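Local coordinates for protein nucleoside phosphorylase, putative (Trypanosoma brucei, PDB 3BJE) that acts as a homodimeric uridine phosphorylase, cleaving uridine with phosphate to give uracil and ribose 1-phosphate, at residues 170-173 / 174-178; 214-217 / 218-222; 231-234 / 235-238. All coordinates share one frame; numbering follows the deposited sequence.

Contact 1: residues 170-173 / 174-178; sequences MDNT and SLYYS
Asn172 and Tyr176 meet across a short 3-10 turn, the amide of one against the ring of the other. ND2 of Asn172 comes within 3.7 Å of Tyr176 CE2, with amide and ring planes 80° apart, so the two flat groups stand nearly perpendicular rather than stacked. Asn172 reaches the ring because CG lies between its backbone N and carbonyl carbon (chi1 87°). The polar ends turn to the second subunit: Asn172 OD1 bonds Ser248 of that subunit, and Tyr176 OH bonds the carbonyl of its Met170. Leu175 touches the root of the same Asn172 side chain, its CD1 lying 3.9 Å from Asn172 CB, and packs on Ile204 of the second subunit, a good place for a branched apolar chain.

The backbone makes the 3-10 pattern of i to i+3 bonds. Leu175 N donates to Asn172 O at 2.9 Å, though bent to 136°, and Tyr176 N reaches Thr173 O at 3.2 Å and more nearly in line. Thr173 O also lies at the edges of two rings, 3.7 Å from both Tyr176 CD2 and Tyr177 CD2. Just ahead, Asp171 forms an Asx turn: its OD2 accepts from Thr173 N at 3.1 Å, met on the anti side with the donor tilted out of the carboxylate plane. A carboxylate suits this place because it can take several donors, and Tyr207 and Ser296 supply hydroxyls to it as well.

Every touching residue here is buried, and the tight part is the turn around Asn172 and Thr173. Toward Ser178 the contacts with 170-173 thin out: Tyr177 meets the turn through little more than one ring edge, its hydroxyl held by Glu101 and Asn105 of helix 97-112, and Ser178, partly exposed, makes no contact with 170-173.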
loop_
_atom_site.group_PDB
_atom_site.type_symbol
_atom_site.label_atom_id
_atom_site.label_comp_id
_atom_site.label_asym_id
_atom_site.label_seq_id
_atom_site.Cartn_x
_atom_site.Cartn_y
_atom_site.Cartn_z
ATOM N N MET A 170 -9.046 5.754 7.916
ATOM C CA MET A 170 -8.999 6.923 7.038
ATOM C C MET A 170 -8.704 6.511 5.585
ATOM O O MET A 170 -8.851 7.307 4.665
ATOM C CB MET A 170 -7.962 7.921 7.531
ATOM C CG MET A 170 -8.132 8.286 9.007
ATOM S SD MET A 170 -7.030 9.591 9.585
ATOM C CE MET A 170 -5.432 8.775 9.364
ATOM N N ASP A 171 -8.206 5.294 5.428
ATOM C CA ASP A 171 -8.054 4.644 4.151
ATOM C C ASP A 171 -9.440 4.252 3.631
ATOM O O ASP A 171 -10.454 4.490 4.306
ATOM C CB ASP A 171 -7.226 3.390 4.356
ATOM C CG ASP A 171 -7.920 2.407 5.284
ATOM O OD1 ASP A 171 -8.037 2.679 6.511
ATOM O OD2 ASP A 171 -8.413 1.370 4.767
ATOM N N ASN A 172 -9.497 3.616 2.450
ATOM C CA ASN A 172 -10.773 3.126 1.908
ATOM C C ASN A 172 -10.806 1.645 1.559
ATOM O O ASN A 172 -11.754 1.162 0.967
ATOM C CB ASN A 172 -11.276 3.971 0.723
ATOM C CG ASN A 172 -10.737 3.533 -0.633
ATOM O OD1 ASN A 172 -9.733 2.825 -0.709
ATOM N ND2 ASN A 172 -11.396 3.995 -1.724
ATOM N N THR A 173 -9.811 0.893 2.006
ATOM C CA THR A 173 -9.687 -0.482 1.551
ATOM C C THR A 173 -10.917 -1.290 1.963
ATOM O O THR A 173 -11.513 -2.011 1.150
ATOM C CB THR A 173 -8.370 -1.085 2.051
ATOM O OG1 THR A 173 -7.302 -0.470 1.316
ATOM C CG2 THR A 173 -8.333 -2.622 1.854
ATOM N N SER A 174 -11.324 -1.147 3.222
ATOM C CA SER A 174 -12.496 -1.873 3.712
ATOM C C SER A 174 -13.817 -1.371 3.142
ATOM O O SER A 174 -14.826 -2.047 3.264
ATOM C CB SER A 174 -12.537 -1.884 5.245
ATOM O OG SER A 174 -11.309 -2.407 5.770
ATOM N N LEU A 175 -13.841 -0.206 2.492
ATOM C CA LEU A 175 -15.067 0.205 1.812
ATOM C C LEU A 175 -15.489 -0.750 0.696
ATOM O O LEU A 175 -16.640 -0.732 0.295
ATOM C CB LEU A 175 -14.968 1.637 1.266
ATOM C CG LEU A 175 -14.819 2.803 2.232
ATOM C CD1 LEU A 175 -15.083 4.121 1.479
ATOM C CD2 LEU A 175 -15.717 2.709 3.448
ATOM N N TYR A 176 -14.564 -1.592 0.215
ATOM C CA TYR A 176 -14.813 -2.594 -0.808
ATOM C C TYR A 176 -15.349 -3.884 -0.177
ATOM O O TYR A 176 -15.729 -4.794 -0.898
ATOM C CB TYR A 176 -13.537 -2.808 -1.641
ATOM C CG TYR A 176 -13.361 -1.599 -2.497
ATOM C CD1 TYR A 176 -14.045 -1.476 -3.689
ATOM C CD2 TYR A 176 -12.617 -0.526 -2.079
ATOM C CE1 TYR A 176 -13.975 -0.312 -4.459
ATOM C CE2 TYR A 176 -12.538 0.638 -2.840
ATOM C CZ TYR A 176 -13.208 0.729 -4.039
ATOM O OH TYR A 176 -13.164 1.890 -4.777
ATOM N N TYR A 177 -15.438 -3.904 1.156
ATOM C CA TYR A 177 -15.975 -5.014 1.929
ATOM C C TYR A 177 -17.154 -4.546 2.790
ATOM O O TYR A 177 -17.318 -4.952 3.949
ATOM C CB TYR A 177 -14.890 -5.611 2.803
ATOM C CG TYR A 177 -13.760 -6.257 2.026
ATOM C CD1 TYR A 177 -13.660 -7.633 1.933
ATOM C CD2 TYR A 177 -12.800 -5.487 1.376
ATOM C CE1 TYR A 177 -12.651 -8.229 1.219
ATOM C CE2 TYR A 177 -11.779 -6.071 0.637
ATOM C CZ TYR A 177 -11.697 -7.461 0.571
ATOM O OH TYR A 177 -10.682 -8.097 -0.112
ATOM N N SER A 178 -18.000 -3.710 2.177
ATOM C CA SER A 178 -19.222 -3.165 2.787
ATOM C C SER A 178 -19.039 -2.379 4.092
ATOM O O SER A 178 -19.988 -2.246 4.864
ATOM C CB SER A 178 -20.236 -4.281 3.008
ATOM O OG SER A 178 -20.551 -4.928 1.793
#

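Contact 2: residues 214-217 / 218-222; sequences NITK and SICAA
Helix 213-228 contributes a regular alpha-helical stretch of about two and a half turns here, in which each residue of 214-217 accepts from the residue four places on. Ile219 N donates to Ile215 O at 3.0 Å, and Cys220 N to Thr216 O and Ala221 N to Lys217 O repeat the pattern.

Asn214 O differs in being gripped twice. Ser218 N reaches it at 3.0 Å and, in the conformer described, one of two, Ser218 OG also reaches it at 2.7 Å, from the opposite face of the carbonyl plane. The hydroxyl arrives there because OG sits beside its own backbone N (chi1 -66°), which lets it fold back onto the preceding turn; serine, small and able to donate, can thus satisfy its hydroxyl within the helix. The amide of Asn214 turns to other partners, ND2 bonding Gln308 and Ala349 O at the C-terminus.

On the buried face, Ile215 and Ile219 form an apolar patch that packs on Ile144 of strand 142-151, while Ile219 also meets helix 329-348. Thr216 bonds Thr164 O, joining the helix to strand 161-169. Lys217, by contrast, extends its chain outward on the exposed side, as suits a charged residue there. Between them the two isoleucines cross at an angle, methyl to methyl, with Ile215 CG2 3.8 Å from Ile219 CD1.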
loop_
_atom_site.group_PDB
_atom_site.type_symbol
_atom_site.label_atom_id
_atom_site.label_comp_id
_atom_site.label_asym_id
_atom_site.label_seq_id
_atom_site.Cartn_x
_atom_site.Cartn_y
_atom_site.Cartn_z
ATOM N N ASN A 214 -9.819 -10.123 23.315
ATOM C CA ASN A 214 -8.868 -11.130 23.783
ATOM C C ASN A 214 -7.435 -10.782 23.396
ATOM O O ASN A 214 -6.498 -11.023 24.157
ATOM C CB ASN A 214 -9.233 -12.506 23.227
ATOM C CG ASN A 214 -8.367 -13.609 23.788
ATOM O OD1 ASN A 214 -8.159 -13.695 24.998
ATOM N ND2 ASN A 214 -7.866 -14.476 22.908
ATOM N N ILE A 215 -7.270 -10.199 22.212
ATOM C CA ILE A 215 -5.951 -9.789 21.758
ATOM C C ILE A 215 -5.462 -8.576 22.555
ATOM O O ILE A 215 -4.335 -8.580 23.048
ATOM C CB ILE A 215 -5.951 -9.481 20.268
ATOM C CG1 ILE A 215 -6.272 -10.757 19.471
ATOM C CG2 ILE A 215 -4.611 -8.887 19.838
ATOM C CD1 ILE A 215 -5.197 -11.849 19.567
ATOM N N THR A 216 -6.301 -7.547 22.685
ATOM C CA THR A 216 -5.925 -6.351 23.434
ATOM C C THR A 216 -5.566 -6.732 24.865
ATOM O O THR A 216 -4.544 -6.285 25.386
ATOM C CB THR A 216 -7.055 -5.296 23.459
ATOM O OG1 THR A 216 -7.412 -4.937 22.115
ATOM C CG2 THR A 216 -6.614 -4.035 24.175
ATOM N N LYS A 217 -6.393 -7.569 25.492
ATOM C CA LYS A 217 -6.173 -8.002 26.880
ATOM C C LYS A 217 -4.855 -8.750 27.015
ATOM O O LYS A 217 -4.088 -8.501 27.945
ATOM C CB LYS A 217 -7.324 -8.894 27.359
ATOM C CG LYS A 217 -7.286 -9.264 28.847
ATOM C CD LYS A 217 -8.214 -10.442 29.141
ATOM C CE LYS A 217 -8.348 -10.695 30.642
ATOM N NZ LYS A 217 -9.203 -11.880 30.961
ATOM N N SER A 218 -4.604 -9.671 26.086
ATOM C CA SER A 218 -3.376 -10.464 26.082
ATOM C C SER A 218 -2.125 -9.587 25.964
ATOM O O SER A 218 -1.155 -9.776 26.705
ATOM C CB SER A 218 -3.408 -11.498 24.954
ATOM O OG SER A 218 -4.423 -12.466 25.168
ATOM N N ILE A 219 -2.156 -8.625 25.046
ATOM C CA ILE A 219 -1.039 -7.685 24.875
ATOM C C ILE A 219 -0.752 -6.903 26.177
ATOM O O ILE A 219 0.391 -6.859 26.649
ATOM C CB ILE A 219 -1.268 -6.724 23.702
ATOM C CG1 ILE A 219 -1.284 -7.495 22.375
ATOM C CG2 ILE A 219 -0.160 -5.666 23.676
ATOM C CD1 ILE A 219 -1.856 -6.705 21.182
ATOM N N CYS A 220 -1.802 -6.338 26.767
ATOM C CA CYS A 220 -1.663 -5.552 27.998
ATOM C C CYS A 220 -1.123 -6.383 29.149
ATOM O O CYS A 220 -0.240 -5.935 29.887
ATOM C CB CYS A 220 -3.000 -4.925 28.392
ATOM S SG CYS A 220 -3.553 -3.708 27.186
ATOM N N ALA A 221 -1.666 -7.587 29.307
ATOM C CA ALA A 221 -1.173 -8.511 30.316
ATOM C C ALA A 221 0.302 -8.830 30.100
ATOM O O ALA A 221 1.065 -8.912 31.059
ATOM C CB ALA A 221 -2.008 -9.781 30.334
ATOM N N ALA A 222 0.707 -9.003 28.846
ATOM C CA ALA A 222 2.106 -9.288 28.542
ATOM C C ALA A 222 3.011 -8.096 28.886
ATOM O O ALA A 222 4.122 -8.285 29.382
ATOM C CB ALA A 222 2.274 -9.715 27.089
#

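Contact 3: residues 231-234 / 235-238; sequences GSEA and DKQQ
Lys236 and Asp235 meet the carbonyls of Ser232 and Glu233, Asp235 through its backbone and CB, Lys236 through its backbone and the stem of its side chain; these two residues bury the most surface in the turn. Asp235 N donates to Ser232 O at 3.1 Å, as in a 3-10 turn. Lys236 N follows with a weak bond of 3.3 Å to Glu233 O.

The first torsion of Lys236 (chi1 -58°) puts CG 3.4 Å from Glu233 O, and the bend at the second (chi2 -77°) turns CD and CE so that CE lies 4.0 Å from Ser232 O. A long, flexible lysine suits this place, since its apolar stem can lie across the turn while its ammonium bonds the carbonyls of Asn227 and Thr230.

Glu233 completes the packing from the exposed side. OE2 rests 3.9 Å from Lys236 CG, touching the stem of the lysine, while Glu233 OE1 and Lys236 NZ stay 5.5 Å apart; any attraction between the charges would be at a distance and probably modest.

The turn leads the chain from helix 213-228 into strand 239-246. His226 near the end of that helix bonds Asp235 O, and the Asp235 side chain packs on Arg337 of helix 329-348.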
loop_
_atom_site.group_PDB
_atom_site.type_symbol
_atom_site.label_atom_id
_atom_site.label_comp_id
_atom_site.label_asym_id
_atom_site.label_seq_id
_atom_site.Cartn_x
_atom_site.Cartn_y
_atom_site.Cartn_z
ATOM N N GLY A 231 13.613 -5.449 37.568
ATOM C CA GLY A 231 13.827 -4.380 38.532
ATOM C C GLY A 231 14.774 -3.341 37.972
ATOM O O GLY A 231 15.283 -2.497 38.704
ATOM N N SER A 232 15.017 -3.414 36.666
ATOM C CA SER A 232 15.860 -2.458 35.973
ATOM C C SER A 232 14.945 -1.485 35.249
ATOM O O SER A 232 14.192 -1.891 34.364
ATOM C CB SER A 232 16.760 -3.183 34.966
ATOM O OG SER A 232 17.482 -2.265 34.158
ATOM N N GLU A 233 15.018 -0.208 35.620
ATOM C CA GLU A 233 14.173 0.824 35.008
ATOM C C GLU A 233 14.431 0.978 33.497
ATOM O O GLU A 233 13.525 1.340 32.742
ATOM C CB GLU A 233 14.363 2.167 35.725
ATOM C CG GLU A 233 13.215 3.164 35.509
ATOM C CD GLU A 233 11.917 2.758 36.202
ATOM O OE1 GLU A 233 11.973 2.198 37.318
ATOM O OE2 GLU A 233 10.835 3.014 35.632
ATOM N N ALA A 234 15.659 0.683 33.068
ATOM C CA ALA A 234 16.042 0.756 31.655
ATOM C C ALA A 234 15.405 -0.330 30.788
ATOM O O ALA A 234 15.285 -0.153 29.573
ATOM C CB ALA A 234 17.558 0.703 31.517
ATOM N N ASP A 235 15.006 -1.447 31.396
ATOM C CA ASP A 235 14.355 -2.540 30.664
ATOM C C ASP A 235 12.825 -2.471 30.773
ATOM O O ASP A 235 12.139 -3.395 30.346
ATOM C CB ASP A 235 14.884 -3.905 31.161
ATOM C CG ASP A 235 14.368 -5.105 30.327
ATOM O OD1 ASP A 235 14.309 -5.018 29.075
ATOM O OD2 ASP A 235 14.026 -6.149 30.935
ATOM N N LYS A 236 12.278 -1.398 31.346
ATOM C CA LYS A 236 10.812 -1.239 31.396
ATOM C C LYS A 236 10.253 -0.835 30.022
ATOM O O LYS A 236 10.938 -0.185 29.228
ATOM C CB LYS A 236 10.387 -0.191 32.419
ATOM C CG LYS A 236 10.852 -0.476 33.842
ATOM C CD LYS A 236 10.025 -1.547 34.544
ATOM C CE LYS A 236 10.509 -1.728 35.984
ATOM N NZ LYS A 236 9.789 -2.808 36.723
ATOM N N GLN A 237 9.004 -1.201 29.766
ATOM C CA GLN A 237 8.335 -0.820 28.522
ATOM C C GLN A 237 7.040 -0.120 28.856
ATOM O O GLN A 237 6.155 -0.712 29.464
ATOM C CB GLN A 237 8.046 -2.030 27.622
ATOM C CG GLN A 237 7.383 -1.675 26.284
ATOM C CD GLN A 237 8.221 -0.723 25.452
ATOM O OE1 GLN A 237 9.404 -0.979 25.205
ATOM N NE2 GLN A 237 7.611 0.379 25.001
ATOM N N GLN A 238 6.940 1.151 28.478
ATOM C CA GLN A 238 5.719 1.906 28.679
ATOM C C GLN A 238 4.744 1.546 27.560
ATOM O O GLN A 238 5.158 1.276 26.432
ATOM C CB GLN A 238 6.004 3.412 28.695
ATOM C CG GLN A 238 6.867 3.853 29.890
ATOM C CD GLN A 238 7.187 5.349 29.896
ATOM O OE1 GLN A 238 7.742 5.888 28.931
ATOM N NE2 GLN A 238 6.852 6.024 30.996
#

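The three contacts follow one another along the chain, with contact 1 on the opposite side of the chain's centre from contacts 2 and 3. Contact 1 helps form the dimer interface and is nearest to a site: the side chain of Thr173 is about 8 Å from a bound calcium ion, and that of Asp171 about 11 Å from ribose 1-phosphate. Contacts 2 and 3 touch no second subunit and lie away from the annotated sites, the side chain of Ile219 being about 14 Å from the bound ribose 1-phosphate. Contact 2 lies on helix 213-228 and contact 3 in the loop that follows it, their centres about 19 Å apart, and both pack on helix 329-348. Contact 1 lies about 27 Å from contact 2 and about 39 Å from contact 3, centre to centre.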